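Local structure of DUF5037 domain-containing protein (Ruminococcus gnavus, 4GL6) at residues Gly103-Pro108 against Lys123-Leu128. The protein is of unknown function; it belongs to the DUF5037 family and combines an antiparallel sheet with a mixed one. Residues are numbered along the deposited sequence; the frame is centred on the assembly and turned at random.
Sequences GDIIIP and KNYVDL
Tyr125 reaches from helix 122-129 to Ile105 and Ile107, and the pairing illustrates how one long aromatic side chain can tie a short helix to an extended chain whose backbone stays well away: the nearest CA atoms, those of Ile107 and Tyr125, are 9.4 Å apart. The apolar contacts divide along the ring. Its hydroxyl end meets Ile105, whose CG2 methyl lies 3.7 Å from Tyr125 CZ, the two side chains running past one another in opposite senses. Further back, Ile107 CD1 approaches Tyr125 CE1 to 3.6 Å. The two methyls, from residues two apart in sequence, approach neighbouring ring atoms obliquely. With CG anti to the backbone N (chi1 177°), the tyrosine is directed off the helix toward residues 105-107. Segment 103-108 carries the chain out of strand 99-104, an outermost strand of the mixed four-stranded sheet, and the contact thus packs helix 122-129 beside the point where the chain leaves that sheet. Helix 75-95 adds Leu80, which touches Ile105, Ile107 and Tyr125 alike, while Met84 also meets Ile105. The polar groups at this contact, the phenol and the Ile107 backbone, bond to residues outside the two segments. The phenol OH of the buried Tyr125 is hydrogen-bonded to the carbonyl O of Leu139, just ahead of strand 140-147; Ile107 N and O bond to the side-chain amides of Gln77 and Gln112. Replacing Tyr125 with an alanine would probably take the ring away from the Ile105 and Ile107 methyls, open a gap beside Leu80, and leave Leu139 O without its phenol partner.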
# COMPACT_ATOMS: atom_id res chain seq x y z
N GLY A 103 -2.20 -1.35 0.34
CA GLY A 103 -0.98 -2.17 0.35
C GLY A 103 0.23 -1.26 0.41
O GLY A 103 0.28 -0.28 -0.32
N ASP A 104 1.20 -1.62 1.25
CA ASP A 104 2.43 -0.84 1.47
C ASP A 104 3.64 -1.76 1.28
O ASP A 104 4.17 -2.32 2.24
CB ASP A 104 2.37 -0.23 2.88
CG ASP A 104 3.58 0.66 3.22
OD1 ASP A 104 4.32 1.14 2.34
OD2 ASP A 104 3.75 0.88 4.42
N ILE A 105 4.04 -1.92 0.01
CA ILE A 105 5.16 -2.74 -0.41
C ILE A 105 6.23 -1.81 -0.97
O ILE A 105 5.94 -1.05 -1.84
CB ILE A 105 4.73 -3.76 -1.47
CG1 ILE A 105 3.78 -4.79 -0.83
CG2 ILE A 105 5.94 -4.50 -2.06
CD1 ILE A 105 3.07 -5.71 -1.79
N ILE A 106 7.44 -1.88 -0.43
CA ILE A 106 8.58 -1.06 -0.85
C ILE A 106 9.70 -1.94 -1.41
O ILE A 106 10.29 -2.72 -0.68
CB ILE A 106 9.14 -0.24 0.33
CG1 ILE A 106 8.08 0.77 0.84
CG2 ILE A 106 10.45 0.45 -0.06
CD1 ILE A 106 7.69 1.88 -0.13
N ILE A 107 10.00 -1.77 -2.69
CA ILE A 107 11.06 -2.49 -3.40
C ILE A 107 12.36 -1.72 -3.19
O ILE A 107 12.42 -0.55 -3.56
CB ILE A 107 10.80 -2.52 -4.92
CG1 ILE A 107 9.50 -3.24 -5.23
CG2 ILE A 107 11.95 -3.19 -5.66
CD1 ILE A 107 9.40 -4.67 -4.71
N PRO A 108 13.39 -2.35 -2.59
CA PRO A 108 14.67 -1.65 -2.34
C PRO A 108 15.51 -1.40 -3.62
O PRO A 108 15.33 -2.11 -4.64
CB PRO A 108 15.40 -2.59 -1.38
CG PRO A 108 14.86 -3.95 -1.70
CD PRO A 108 13.45 -3.76 -2.17
N LYS A 123 4.98 -14.81 -6.69
CA LYS A 123 5.89 -15.93 -6.43
C LYS A 123 7.39 -15.55 -6.48
O LYS A 123 8.17 -15.98 -5.63
CB LYS A 123 5.59 -17.13 -7.34
CG LYS A 123 5.61 -16.85 -8.84
CD LYS A 123 5.88 -18.12 -9.67
CE LYS A 123 6.06 -17.80 -11.15
NZ LYS A 123 6.65 -18.93 -11.92
N ASN A 124 7.78 -14.71 -7.45
CA ASN A 124 9.17 -14.26 -7.60
C ASN A 124 9.58 -13.30 -6.52
O ASN A 124 10.74 -13.29 -6.08
CB ASN A 124 9.40 -13.57 -8.94
CG ASN A 124 9.31 -14.52 -10.11
OD1 ASN A 124 9.56 -15.72 -9.98
ND2 ASN A 124 8.98 -13.98 -11.26
N TYR A 125 8.63 -12.45 -6.13
CA TYR A 125 8.86 -11.47 -5.09
C TYR A 125 9.11 -12.16 -3.74
O TYR A 125 10.04 -11.79 -3.03
CB TYR A 125 7.69 -10.47 -5.03
CG TYR A 125 7.82 -9.46 -3.93
CD1 TYR A 125 8.92 -8.61 -3.85
CD2 TYR A 125 6.81 -9.32 -2.95
CE1 TYR A 125 9.04 -7.66 -2.82
CE2 TYR A 125 6.92 -8.37 -1.91
CZ TYR A 125 8.04 -7.56 -1.86
OH TYR A 125 8.13 -6.65 -0.87
N VAL A 126 8.27 -13.13 -3.41
CA VAL A 126 8.41 -13.95 -2.20
C VAL A 126 9.75 -14.68 -2.17
O VAL A 126 10.39 -14.76 -1.13
CB VAL A 126 7.25 -14.96 -2.05
CG1 VAL A 126 7.53 -16.00 -0.96
CG2 VAL A 126 5.95 -14.24 -1.77
N ASP A 127 10.14 -15.23 -3.32
CA ASP A 127 11.44 -15.91 -3.47
C ASP A 127 12.58 -14.93 -3.16
O ASP A 127 13.51 -15.29 -2.44
CB ASP A 127 11.59 -16.51 -4.88
CG ASP A 127 13.04 -16.87 -5.22
OD1 ASP A 127 13.60 -17.75 -4.54
OD2 ASP A 127 13.62 -16.23 -6.14
N LEU A 128 12.50 -13.73 -3.71
CA LEU A 128 13.51 -12.70 -3.46
C LEU A 128 13.56 -12.33 -1.97
O LEU A 128 14.64 -12.23 -1.40
CB LEU A 128 13.29 -11.46 -4.34
CG LEU A 128 13.94 -11.43 -5.73
CD1 LEU A 128 13.78 -12.70 -6.57
CD2 LEU A 128 13.37 -10.21 -6.43